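Local coordinates for novel antigen receptor (Ginglymostoma cirratum, PDB 4Q97), which acts as a heavy-chain-only antibody of the shark immune system, here represented by its first constant domain, which probably supports the antigen-binding variable domain, at residues E21-R24 with V29-V32; L77-Q82 with S88-Q93; W47-K52 with L81-R86. All coordinates share one frame; numbering follows the deposited sequence.

Contact 1: residues E21-R24 with V29-V32; sequences EEQR and VQLV
Gln23, on the short helix that joins the first two strands of this immunoglobulin C1-set domain, sends its carboxamide against the backbone and CB of Gln30 on the second strand. The turn brings the chain back, with the CA atoms of Gln23 and Val29 5.8 Å apart. Packing is tight at a single atom: Gln23 NE2 lies 3.2 Å from Gln30 CB and 4.4 Å from Val29 C. The side chain of Gln23 runs extended beyond CG (chi2 174°), which carries the amide across to the strand. Gln30 crosses it at about a right angle, and the two amide planes stand 83° apart, so the amides do not stack. With CG anti to the backbone N (chi1 -169°) and a bend at chi2, Gln30 leads its own amide away, toward Leu76 and Lys78 of the neighbouring strand and Leu34 of the second subunit. The outer side of the helix, with Glu21 and Arg24, is open to solvent; Gln23 and Glu22 also meet Ile12 of the second subunit. Gln23 NE2 and Gln30 N, 3.4 Å apart, are both donors and make no bond. The buried amide is satisfied by residues just before the helix, OE1 by Thr20 OG1 and NE2 by Ser18 OG at the end of strand 12-18; these hydroxyls probably set its rotation, while Gln30 contributes van der Waals contact alone.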
ATOM      1  N   GLU A  21      -2.152 -15.614   5.932  1.00 60.01           N
ATOM      2  CA  GLU A  21      -1.572 -16.829   6.508  1.00 63.30           C
ATOM      3  C   GLU A  21      -0.049 -16.799   6.639  1.00 59.31           C
ATOM      4  O   GLU A  21       0.473 -17.070   7.718  1.00 52.38           O
ATOM      5  CB  GLU A  21      -2.053 -18.079   5.763  1.00 72.04           C
ATOM      6  CG  GLU A  21      -3.554 -18.116   5.473  1.00 84.01           C
ATOM      7  CD  GLU A  21      -4.443 -18.058   6.714  1.00 89.31           C
ATOM      8  OE1 GLU A  21      -3.933 -18.139   7.855  1.00 91.35           O
ATOM      9  OE2 GLU A  21      -5.673 -17.933   6.545  1.00 97.10           O
ATOM     10  N   GLU A  22       0.653 -16.479   5.552  1.00 60.57           N
ATOM     11  CA  GLU A  22       2.106 -16.280   5.609  1.00 62.09           C
ATOM     12  C   GLU A  22       2.444 -15.240   6.665  1.00 59.02           C
ATOM     13  O   GLU A  22       3.374 -15.422   7.456  1.00 55.82           O
ATOM     14  CB  GLU A  22       2.673 -15.850   4.252  1.00 66.43           C
ATOM     15  CG  GLU A  22       3.641 -16.846   3.624  1.00 71.73           C
ATOM     16  CD  GLU A  22       2.964 -18.117   3.157  1.00 76.84           C
ATOM     17  OE1 GLU A  22       2.110 -18.040   2.248  1.00 81.69           O
ATOM     18  OE2 GLU A  22       3.290 -19.197   3.693  1.00 74.03           O
ATOM     19  N   GLN A  23       1.663 -14.161   6.670  1.00 54.75           N
ATOM     20  CA  GLN A  23       1.801 -13.086   7.643  1.00 51.56           C
ATOM     21  C   GLN A  23       1.613 -13.610   9.063  1.00 47.38           C
ATOM     22  O   GLN A  23       2.519 -13.482   9.891  1.00 45.02           O
ATOM     23  CB  GLN A  23       0.823 -11.952   7.329  1.00 54.74           C
ATOM     24  CG  GLN A  23       1.137 -11.236   6.022  1.00 56.62           C
ATOM     25  CD  GLN A  23       0.090 -10.211   5.646  1.00 62.76           C
ATOM     26  OE1 GLN A  23      -0.656 -10.397   4.687  1.00 60.57           O
ATOM     27  NE2 GLN A  23       0.027  -9.124   6.401  1.00 59.43           N
ATOM     28  N   ARG A  24       0.460 -14.227   9.329  1.00 45.97           N
ATOM     29  CA  ARG A  24       0.208 -14.851  10.631  1.00 49.61           C
ATOM     30  C   ARG A  24       1.270 -15.907  10.987  1.00 52.08           C
ATOM     31  O   ARG A  24       1.654 -16.028  12.151  1.00 50.77           O
ATOM     32  CB  ARG A  24      -1.215 -15.425  10.721  1.00 50.68           C
ATOM     33  CG  ARG A  24      -2.295 -14.362  10.892  1.00 56.79           C
ATOM     34  CD  ARG A  24      -3.694 -14.964  10.951  1.00 66.03           C
ATOM     35  NE  ARG A  24      -4.664 -14.167  10.194  1.00 70.42           N
ATOM     36  CZ  ARG A  24      -5.982 -14.369  10.187  1.00 72.61           C
ATOM     37  NH1 ARG A  24      -6.524 -15.340  10.911  1.00 73.26           N
ATOM     38  NH2 ARG A  24      -6.765 -13.586   9.454  1.00 73.38           N
ATOM     39  N   VAL A  29       2.450  -8.737  11.244  1.00 41.23           N
ATOM     40  CA  VAL A  29       1.201  -8.207  10.738  1.00 33.96           C
ATOM     41  C   VAL A  29       1.587  -6.974   9.942  1.00 29.70           C
ATOM     42  O   VAL A  29       2.432  -6.189  10.378  1.00 30.10           O
ATOM     43  CB  VAL A  29       0.207  -7.928  11.897  1.00 35.01           C
ATOM     44  CG1 VAL A  29       0.093  -6.445  12.213  1.00 32.52           C
ATOM     45  CG2 VAL A  29      -1.160  -8.506  11.575  1.00 33.00           C
ATOM     46  N   GLN A  30       1.016  -6.840   8.751  1.00 27.24           N
ATOM     47  CA  GLN A  30       1.405  -5.773   7.833  1.00 27.42           C
ATOM     48  C   GLN A  30       0.402  -4.628   7.863  1.00 25.39           C
ATOM     49  O   GLN A  30      -0.807  -4.828   7.679  1.00 24.32           O
ATOM     50  CB  GLN A  30       1.564  -6.314   6.405  1.00 30.67           C
ATOM     51  CG  GLN A  30       2.227  -5.358   5.419  1.00 34.58           C
ATOM     52  CD  GLN A  30       3.741  -5.485   5.373  1.00 39.57           C
ATOM     53  OE1 GLN A  30       4.358  -6.095   6.260  1.00 46.63           O
ATOM     54  NE2 GLN A  30       4.341  -4.908   4.331  1.00 45.85           N
ATOM     55  N   LEU A  31       0.923  -3.433   8.119  1.00 23.88           N
ATOM     56  CA  LEU A  31       0.136  -2.212   8.075  1.00 22.16           C
ATOM     57  C   LEU A  31       0.620  -1.352   6.926  1.00 22.34           C
ATOM     58  O   LEU A  31       1.823  -1.224   6.702  1.00 22.28           O
ATOM     59  CB  LEU A  31       0.239  -1.435   9.386  1.00 22.58           C
ATOM     60  CG  LEU A  31      -0.214  -2.107  10.680  1.00 24.98           C
ATOM     61  CD1 LEU A  31      -0.238  -1.081  11.799  1.00 26.54           C
ATOM     62  CD2 LEU A  31      -1.580  -2.756  10.534  1.00 26.34           C
ATOM     63  N   VAL A  32      -0.326  -0.776   6.193  1.00 24.28           N
ATOM     64  CA  VAL A  32      -0.008   0.101   5.082  1.00 24.69           C
ATOM     65  C   VAL A  32      -0.559   1.493   5.366  1.00 23.79           C
ATOM     66  O   VAL A  32      -1.768   1.676   5.541  1.00 23.70           O
ATOM     67  CB  VAL A  32      -0.576  -0.426   3.743  1.00 26.87           C
ATOM     68  CG1 VAL A  32      -0.275   0.545   2.607  1.00 27.07           C
ATOM     69  CG2 VAL A  32      -0.010  -1.800   3.419  1.00 27.64           C
TER

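Contact 2: residues L77-Q82 with S88-Q93; sequences LKVPLQ and SVYSCQ
Val79 and Tyr90 approach from opposite directions across the interior of the immunoglobulin beta-sandwich, each pointing inward from a different sheet. Their strands, 71-80 and 89-96, share no hydrogen bond, and the 9.3 Å between the CA atoms of Val79 and Tyr90 is a sheet-to-sheet spacing that side chains must fill. The tyrosine ring meets two of them. Val79 sets CG1 over one face of it, while CG2 reaches the phenol end, 3.6 Å from Tyr90 CZ. Leu77, two residues earlier on the same strand, crosses the tyrosine at about a right angle and brings CD2 obliquely to within 4.2 Å of Tyr90 CD1. Its chi1 of 172° swings CG toward the tyrosine, anti to the backbone N, and chi2 (72°) then turns CD2 to the ring. On the tyrosine itself, CG is anti to the carbonyl carbon (chi1 -66°), and the ring projects along the sandwich toward the loop between the two strands. Leu31 of the facing sheet, Trp84 of that loop and Ile54 of another loop also touch it. Two residues further on, Cys92 forms the disulfide with Cys33 that joins the sheets, as in other immunoglobulin domains. At the phenol end a polar atom meets an apolar one: Tyr90 OH is hydrogen-bonded to Glu83 O, yet Val79 CG2 also comes within 3.3 Å of this hydroxyl oxygen.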
ATOM      1  N   LEU A  77       4.724  -0.897   7.430  1.00 29.84           N
ATOM      2  CA  LEU A  77       5.185  -1.323   8.742  1.00 32.04           C
ATOM      3  C   LEU A  77       4.792  -2.768   9.022  1.00 34.64           C
ATOM      4  O   LEU A  77       3.618  -3.143   8.898  1.00 33.99           O
ATOM      5  CB  LEU A  77       4.654  -0.395   9.841  1.00 31.21           C
ATOM      6  CG  LEU A  77       4.882  -0.798  11.307  1.00 32.16           C
ATOM      7  CD1 LEU A  77       6.338  -0.641  11.724  1.00 34.45           C
ATOM      8  CD2 LEU A  77       3.982   0.004  12.233  1.00 33.27           C
ATOM      9  N   LYS A  78       5.789  -3.576   9.382  1.00 37.66           N
ATOM     10  CA  LYS A  78       5.547  -4.921   9.889  1.00 39.28           C
ATOM     11  C   LYS A  78       5.499  -4.820  11.400  1.00 37.83           C
ATOM     12  O   LYS A  78       6.478  -4.403  12.029  1.00 42.67           O
ATOM     13  CB  LYS A  78       6.668  -5.884   9.495  1.00 40.76           C
ATOM     14  CG  LYS A  78       7.315  -5.621   8.147  1.00 43.30           C
ATOM     15  CD  LYS A  78       8.457  -6.596   7.922  1.00 45.23           C
ATOM     16  CE  LYS A  78       9.646  -5.927   7.248  1.00 47.80           C
ATOM     17  NZ  LYS A  78      10.915  -6.659   7.540  1.00 43.77           N
ATOM     18  N   VAL A  79       4.360  -5.179  11.983  1.00 34.89           N
ATOM     19  CA  VAL A  79       4.244  -5.210  13.436  1.00 37.77           C
ATOM     20  C   VAL A  79       4.136  -6.648  13.949  1.00 36.82           C
ATOM     21  O   VAL A  79       3.343  -7.435  13.433  1.00 38.03           O
ATOM     22  CB  VAL A  79       3.120  -4.274  13.975  1.00 41.70           C
ATOM     23  CG1 VAL A  79       2.339  -3.632  12.838  1.00 43.08           C
ATOM     24  CG2 VAL A  79       2.185  -4.987  14.943  1.00 45.32           C
ATOM     25  N   PRO A  80       4.977  -7.005  14.936  1.00 38.63           N
ATOM     26  CA  PRO A  80       4.870  -8.262  15.667  1.00 39.56           C
ATOM     27  C   PRO A  80       3.414  -8.643  15.968  1.00 40.35           C
ATOM     28  O   PRO A  80       2.654  -7.822  16.485  1.00 42.07           O
ATOM     29  CB  PRO A  80       5.628  -7.963  16.968  1.00 39.04           C
ATOM     30  CG  PRO A  80       6.557  -6.825  16.645  1.00 38.56           C
ATOM     31  CD  PRO A  80       6.232  -6.308  15.270  1.00 38.80           C
ATOM     32  N   LEU A  81       3.037  -9.874  15.628  1.00 41.12           N
ATOM     33  CA  LEU A  81       1.671 -10.370  15.839  1.00 43.75           C
ATOM     34  C   LEU A  81       1.326 -10.300  17.322  1.00 47.57           C
ATOM     35  O   LEU A  81       0.194  -9.988  17.697  1.00 48.15           O
ATOM     36  CB  LEU A  81       1.546 -11.814  15.345  1.00 43.63           C
ATOM     37  CG  LEU A  81       0.307 -12.264  14.558  1.00 45.77           C
ATOM     38  CD1 LEU A  81       0.284 -13.784  14.451  1.00 46.79           C
ATOM     39  CD2 LEU A  81      -1.002 -11.769  15.155  1.00 47.39           C
ATOM     40  N   GLN A  82       2.322 -10.603  18.150  1.00 50.45           N
ATOM     41  CA  GLN A  82       2.283 -10.386  19.590  1.00 54.95           C
ATOM     42  C   GLN A  82       1.751  -8.992  19.912  1.00 58.68           C
ATOM     43  O   GLN A  82       0.779  -8.835  20.659  1.00 61.58           O
ATOM     44  CB  GLN A  82       3.704 -10.517  20.143  1.00 58.08           C
ATOM     45  CG  GLN A  82       3.796 -10.994  21.579  1.00 62.70           C
ATOM     46  CD  GLN A  82       3.391 -12.445  21.751  1.00 64.92           C
ATOM     47  OE1 GLN A  82       3.420 -13.239  20.806  1.00 56.94           O
ATOM     48  NE2 GLN A  82       3.011 -12.800  22.969  1.00 74.92           N
ATOM     49  N   SER A  88      -3.080  -2.620  21.109  1.00 74.23           N
ATOM     50  CA  SER A  88      -2.192  -1.540  20.694  1.00 67.44           C
ATOM     51  C   SER A  88      -2.857  -0.698  19.614  1.00 64.70           C
ATOM     52  O   SER A  88      -3.554  -1.228  18.746  1.00 69.33           O
ATOM     53  CB  SER A  88      -0.862  -2.092  20.160  1.00 62.51           C
ATOM     54  OG  SER A  88      -0.056  -2.646  21.188  1.00 58.03           O
ATOM     55  N   VAL A  89      -2.654   0.612  19.688  1.00 60.88           N
ATOM     56  CA  VAL A  89      -3.087   1.512  18.628  1.00 52.95           C
ATOM     57  C   VAL A  89      -1.878   1.942  17.823  1.00 46.09           C
ATOM     58  O   VAL A  89      -0.914   2.478  18.366  1.00 48.63           O
ATOM     59  CB  VAL A  89      -3.849   2.758  19.150  1.00 54.70           C
ATOM     60  CG1 VAL A  89      -3.063   3.500  20.223  1.00 59.46           C
ATOM     61  CG2 VAL A  89      -4.211   3.693  18.002  1.00 48.08           C
ATOM     62  N   TYR A  90      -1.933   1.690  16.525  1.00 42.35           N
ATOM     63  CA  TYR A  90      -0.903   2.178  15.637  1.00 39.63           C
ATOM     64  C   TYR A  90      -1.454   3.322  14.809  1.00 34.30           C
ATOM     65  O   TYR A  90      -2.584   3.266  14.317  1.00 32.43           O
ATOM     66  CB  TYR A  90      -0.387   1.056  14.745  1.00 42.18           C
ATOM     67  CG  TYR A  90       0.344  -0.027  15.502  1.00 44.47           C
ATOM     68  CD1 TYR A  90       1.715   0.063  15.730  1.00 48.10           C
ATOM     69  CD2 TYR A  90      -0.334  -1.140  15.992  1.00 42.42           C
ATOM     70  CE1 TYR A  90       2.391  -0.927  16.421  1.00 50.95           C
ATOM     71  CE2 TYR A  90       0.333  -2.135  16.688  1.00 45.12           C
ATOM     72  CZ  TYR A  90       1.696  -2.022  16.899  1.00 50.49           C
ATOM     73  OH  TYR A  90       2.371  -3.003  17.586  1.00 54.04           O
ATOM     74  N   SER A  91      -0.650   4.369  14.686  1.00 31.38           N
ATOM     75  CA  SER A  91      -1.005   5.520  13.878  1.00 30.64           C
ATOM     76  C   SER A  91       0.173   5.895  12.991  1.00 28.76           C
ATOM     77  O   SER A  91       1.326   5.779  13.403  1.00 28.43           O
ATOM     78  CB  SER A  91      -1.412   6.702  14.770  1.00 31.30           C
ATOM     79  OG  SER A  91      -0.337   7.136  15.597  1.00 32.54           O
ATOM     80  N   CYS A  92      -0.122   6.295  11.757  1.00 28.15           N
ATOM     81  CA  CYS A  92       0.842   7.017  10.942  1.00 28.44           C
ATOM     82  C   CYS A  92       0.380   8.467  10.836  1.00 30.07           C
ATOM     83  O   CYS A  92      -0.824   8.768  10.871  1.00 26.75           O
ATOM     84  CB  CYS A  92       1.023   6.391   9.549  1.00 29.22           C
ATOM     85  SG  CYS A  92      -0.419   6.554   8.477  1.00 29.30           S
ATOM     86  N   GLN A  93       1.358   9.354  10.715  1.00 32.91           N
ATOM     87  CA  GLN A  93       1.126  10.779  10.686  1.00 34.49           C
ATOM     88  C   GLN A  93       1.797  11.330   9.431  1.00 35.25           C
ATOM     89  O   GLN A  93       2.964  11.031   9.157  1.00 34.51           O
ATOM     90  CB  GLN A  93       1.676  11.413  11.969  1.00 40.07           C
ATOM     91  CG  GLN A  93       1.319  12.877  12.169  1.00 47.47           C
ATOM     92  CD  GLN A  93       0.834  13.193  13.578  1.00 54.03           C
ATOM     93  OE1 GLN A  93       1.203  12.529  14.548  1.00 55.35           O
ATOM     94  NE2 GLN A  93      -0.002  14.220  13.693  1.00 49.91           N
TER

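Contact 3: residues W47-K52 with L81-R86; sequences WQKNTK and LQEWSR
The carboxylate of Glu83 is the flat group at the centre of a surface salt-bridge network with Lys49 and Arg86, at one end of the immunoglobulin sandwich. Both cations lie to the same side of its plane, the lysine ammonium modestly displaced from it and the arginine NE much further. Each uses a different oxygen: Lys49 NZ donates to Glu83 OE2, whereas Arg86 NE sits 3.5 Å from Glu83 OE1. The latter oxygen is well out of the guanidinium plane, and no N-H points at it, so this second pairing rests on charge alone. The lysine bond is modelled at 2.5 Å between NZ and OE2, a very short value whose exact length is doubtful. Lys49, the last residue of strand 44-49, reaches the acid as an extended chain, CG anti to the backbone N (chi1 180°), its stem lying on Tyr90 and Ser88. Glu83 crosses it at about a right angle, bending at chi2 (-89°) to bring its carboxylate out of the loop between strands 71-80 and 89-96. With 5.0 Å between Lys49 NZ and Arg86 NE, the two positive groups share one acid, which probably stabilises its ionised form; the ammonium remains clearly nearer OE2, as Lys49 NZ to Glu83 OE1 is 3.5 Å.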
ATOM      1  N   TRP A  47       5.407   7.036  12.252  1.00 33.75           N
ATOM      2  CA  TRP A  47       4.560   6.031  12.870  1.00 33.34           C
ATOM      3  C   TRP A  47       4.588   6.144  14.378  1.00 36.85           C
ATOM      4  O   TRP A  47       5.615   6.500  14.961  1.00 34.75           O
ATOM      5  CB  TRP A  47       5.057   4.642  12.495  1.00 32.57           C
ATOM      6  CG  TRP A  47       4.804   4.260  11.086  1.00 30.68           C
ATOM      7  CD1 TRP A  47       5.624   4.480  10.018  1.00 31.22           C
ATOM      8  CD2 TRP A  47       3.655   3.572  10.579  1.00 29.11           C
ATOM      9  NE1 TRP A  47       5.054   3.972   8.873  1.00 31.41           N
ATOM     10  CE2 TRP A  47       3.845   3.408   9.190  1.00 29.80           C
ATOM     11  CE3 TRP A  47       2.481   3.079  11.165  1.00 28.20           C
ATOM     12  CZ2 TRP A  47       2.903   2.768   8.371  1.00 27.11           C
ATOM     13  CZ3 TRP A  47       1.545   2.440  10.348  1.00 28.08           C
ATOM     14  CH2 TRP A  47       1.765   2.293   8.966  1.00 25.41           C
ATOM     15  N   GLN A  48       3.455   5.824  15.001  1.00 42.14           N
ATOM     16  CA  GLN A  48       3.350   5.736  16.457  1.00 50.19           C
ATOM     17  C   GLN A  48       2.648   4.459  16.896  1.00 49.94           C
ATOM     18  O   GLN A  48       1.830   3.904  16.160  1.00 47.29           O
ATOM     19  CB  GLN A  48       2.598   6.933  17.043  1.00 54.14           C
ATOM     20  CG  GLN A  48       3.449   8.169  17.274  1.00 62.06           C
ATOM     21  CD  GLN A  48       3.069   9.325  16.373  1.00 69.09           C
ATOM     22  OE1 GLN A  48       2.987  10.466  16.828  1.00 71.62           O
ATOM     23  NE2 GLN A  48       2.827   9.041  15.094  1.00 67.00           N
ATOM     24  N   LYS A  49       2.994   4.001  18.096  1.00 53.98           N
ATOM     25  CA  LYS A  49       2.263   2.946  18.786  1.00 58.09           C
ATOM     26  C   LYS A  49       1.815   3.460  20.155  1.00 60.64           C
ATOM     27  O   LYS A  49       2.633   3.972  20.926  1.00 65.97           O
ATOM     28  CB  LYS A  49       3.137   1.700  18.956  1.00 59.67           C
ATOM     29  CG  LYS A  49       2.445   0.552  19.674  1.00 62.58           C
ATOM     30  CD  LYS A  49       3.453  -0.442  20.220  1.00 69.01           C
ATOM     31  CE  LYS A  49       2.840  -1.270  21.336  1.00 71.11           C
ATOM     32  NZ  LYS A  49       3.885  -1.904  22.184  1.00 67.93           N
ATOM     33  N   ASN A  50       0.522   3.325  20.448  1.00 58.82           N
ATOM     34  CA  ASN A  50      -0.046   3.717  21.748  1.00 66.14           C
ATOM     35  C   ASN A  50       0.421   5.078  22.266  1.00 63.46           C
ATOM     36  O   ASN A  50       0.887   5.181  23.403  1.00 55.16           O
ATOM     37  CB  ASN A  50       0.226   2.637  22.808  1.00 74.84           C
ATOM     38  CG  ASN A  50      -0.939   1.685  22.989  1.00 83.23           C
ATOM     39  OD1 ASN A  50      -1.427   1.092  22.031  1.00 86.08           O
ATOM     40  ND2 ASN A  50      -1.385   1.528  24.232  1.00 90.07           N
ATOM     41  N   THR A  51       0.285   6.110  21.431  1.00 63.03           N
ATOM     42  CA  THR A  51       0.795   7.465  21.713  1.00 67.42           C
ATOM     43  C   THR A  51       2.261   7.607  21.291  1.00 74.02           C
ATOM     44  O   THR A  51       2.615   8.532  20.557  1.00 74.65           O
ATOM     45  CB  THR A  51       0.651   7.873  23.204  1.00 70.60           C
ATOM     46  OG1 THR A  51      -0.687   7.624  23.655  1.00 72.52           O
ATOM     47  CG2 THR A  51       0.994   9.348  23.418  1.00 71.32           C
ATOM     48  N   LYS A  52       3.097   6.678  21.754  1.00 77.71           N
ATOM     49  CA  LYS A  52       4.553   6.757  21.600  1.00 78.64           C
ATOM     50  C   LYS A  52       5.037   6.353  20.204  1.00 70.56           C
ATOM     51  O   LYS A  52       4.476   5.457  19.575  1.00 64.80           O
ATOM     52  CB  LYS A  52       5.253   5.900  22.665  1.00 82.90           C
ATOM     53  CG  LYS A  52       4.790   6.143  24.099  1.00 86.99           C
ATOM     54  CD  LYS A  52       5.429   7.383  24.711  1.00 92.50           C
ATOM     55  CE  LYS A  52       4.804   7.711  26.058  1.00 96.10           C
ATOM     56  NZ  LYS A  52       5.393   8.937  26.666  1.00 94.16           N
ATOM     57  N   LEU A  81       3.037  -9.874  15.628  1.00 41.12           N
ATOM     58  CA  LEU A  81       1.671 -10.370  15.839  1.00 43.75           C
ATOM     59  C   LEU A  81       1.326 -10.300  17.322  1.00 47.57           C
ATOM     60  O   LEU A  81       0.194  -9.988  17.697  1.00 48.15           O
ATOM     61  CB  LEU A  81       1.546 -11.814  15.345  1.00 43.63           C
ATOM     62  CG  LEU A  81       0.307 -12.264  14.558  1.00 45.77           C
ATOM     63  CD1 LEU A  81       0.284 -13.784  14.451  1.00 46.79           C
ATOM     64  CD2 LEU A  81      -1.002 -11.769  15.155  1.00 47.39           C
ATOM     65  N   GLN A  82       2.322 -10.603  18.150  1.00 50.45           N
ATOM     66  CA  GLN A  82       2.283 -10.386  19.590  1.00 54.95           C
ATOM     67  C   GLN A  82       1.751  -8.992  19.912  1.00 58.68           C
ATOM     68  O   GLN A  82       0.779  -8.835  20.659  1.00 61.58           O
ATOM     69  CB  GLN A  82       3.704 -10.517  20.143  1.00 58.08           C
ATOM     70  CG  GLN A  82       3.796 -10.994  21.579  1.00 62.70           C
ATOM     71  CD  GLN A  82       3.391 -12.445  21.751  1.00 64.92           C
ATOM     72  OE1 GLN A  82       3.420 -13.239  20.806  1.00 56.94           O
ATOM     73  NE2 GLN A  82       3.011 -12.800  22.969  1.00 74.92           N
ATOM     74  N   GLU A  83       2.393  -7.994  19.309  1.00 56.13           N
ATOM     75  CA  GLU A  83       2.126  -6.584  19.570  1.00 53.22           C
ATOM     76  C   GLU A  83       0.813  -6.079  18.968  1.00 53.53           C
ATOM     77  O   GLU A  83       0.460  -4.912  19.135  1.00 58.36           O
ATOM     78  CB  GLU A  83       3.297  -5.751  19.046  1.00 53.96           C
ATOM     79  CG  GLU A  83       4.574  -5.895  19.856  1.00 55.03           C
ATOM     80  CD  GLU A  83       4.648  -4.900  20.995  1.00 59.31           C
ATOM     81  OE1 GLU A  83       4.650  -5.327  22.171  1.00 59.45           O
ATOM     82  OE2 GLU A  83       4.695  -3.685  20.706  1.00 61.67           O
ATOM     83  N   TRP A  84       0.088  -6.958  18.281  1.00 49.84           N
ATOM     84  CA  TRP A  84      -1.128  -6.559  17.579  1.00 48.05           C
ATOM     85  C   TRP A  84      -2.404  -6.661  18.421  1.00 56.94           C
ATOM     86  O   TRP A  84      -3.278  -5.809  18.297  1.00 62.62           O
ATOM     87  CB  TRP A  84      -1.258  -7.313  16.245  1.00 42.33           C
ATOM     88  CG  TRP A  84      -2.509  -7.003  15.453  1.00 38.86           C
ATOM     89  CD1 TRP A  84      -3.511  -7.877  15.135  1.00 38.86           C
ATOM     90  CD2 TRP A  84      -2.887  -5.737  14.884  1.00 36.51           C
ATOM     91  NE1 TRP A  84      -4.488  -7.239  14.406  1.00 39.13           N
ATOM     92  CE2 TRP A  84      -4.133  -5.926  14.238  1.00 37.39           C
ATOM     93  CE3 TRP A  84      -2.296  -4.463  14.858  1.00 34.03           C
ATOM     94  CZ2 TRP A  84      -4.799  -4.888  13.570  1.00 36.19           C
ATOM     95  CZ3 TRP A  84      -2.964  -3.429  14.196  1.00 31.75           C
ATOM     96  CH2 TRP A  84      -4.201  -3.653  13.560  1.00 33.78           C
ATOM     97  N   SER A  85      -2.512  -7.675  19.280  1.00 67.40           N
ATOM     98  CA  SER A  85      -3.697  -7.796  20.148  1.00 87.68           C
ATOM     99  C   SER A  85      -3.489  -7.392  21.609  1.00 98.17           C
ATOM    100  O   SER A  85      -4.323  -7.695  22.469  1.00107.39           O
ATOM    101  CB  SER A  85      -4.342  -9.181  20.056  1.00 94.81           C
ATOM    102  OG  SER A  85      -5.407  -9.174  19.121  1.00 96.52           O
ATOM    103  N   ARG A  86      -2.386  -6.695  21.881  1.00101.09           N
ATOM    104  CA  ARG A  86      -2.205  -6.014  23.161  1.00 98.53           C
ATOM    105  C   ARG A  86      -3.153  -4.814  23.227  1.00 94.69           C
ATOM    106  O   ARG A  86      -3.002  -3.934  24.080  1.00 88.94           O
ATOM    107  CB  ARG A  86      -0.757  -5.547  23.327  1.00 97.95           C
ATOM    108  CG  ARG A  86       0.250  -6.663  23.552  1.00 96.57           C
ATOM    109  CD  ARG A  86       1.674  -6.141  23.448  1.00100.39           C
ATOM    110  NE  ARG A  86       2.264  -5.817  24.747  1.00 97.14           N
ATOM    111  CZ  ARG A  86       3.083  -6.621  25.420  1.00100.63           C
ATOM    112  NH1 ARG A  86       3.573  -6.242  26.593  1.00 90.71           N
ATOM    113  NH2 ARG A  86       3.416  -7.806  24.922  1.00 99.67           N
TER

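How the contacts relate
From the N terminus, contact 1 comes first and closes the tight helical turn between strands 12-18 and 28-38, before the others open. Contact 3 spans much more chain, from the end of strand 44-49 to the loop after strand 71-80. Contact 2 closes the loop between strands 71-80 and 89-96, bridging the two sheets; it starts inside the span of contact 3 and ends beyond it, so the two cross, sharing Leu81 and Gln82. Strand pairing joins them: Leu31 N bonds Leu77 O and Val29 O probably bonds Val79 N in one sheet, Val89 O and Ser91 O pair with Asn50 N and Gln48 N in the other. Trp84, packed on Val29 and Leu31, links contact 3 to contact 1.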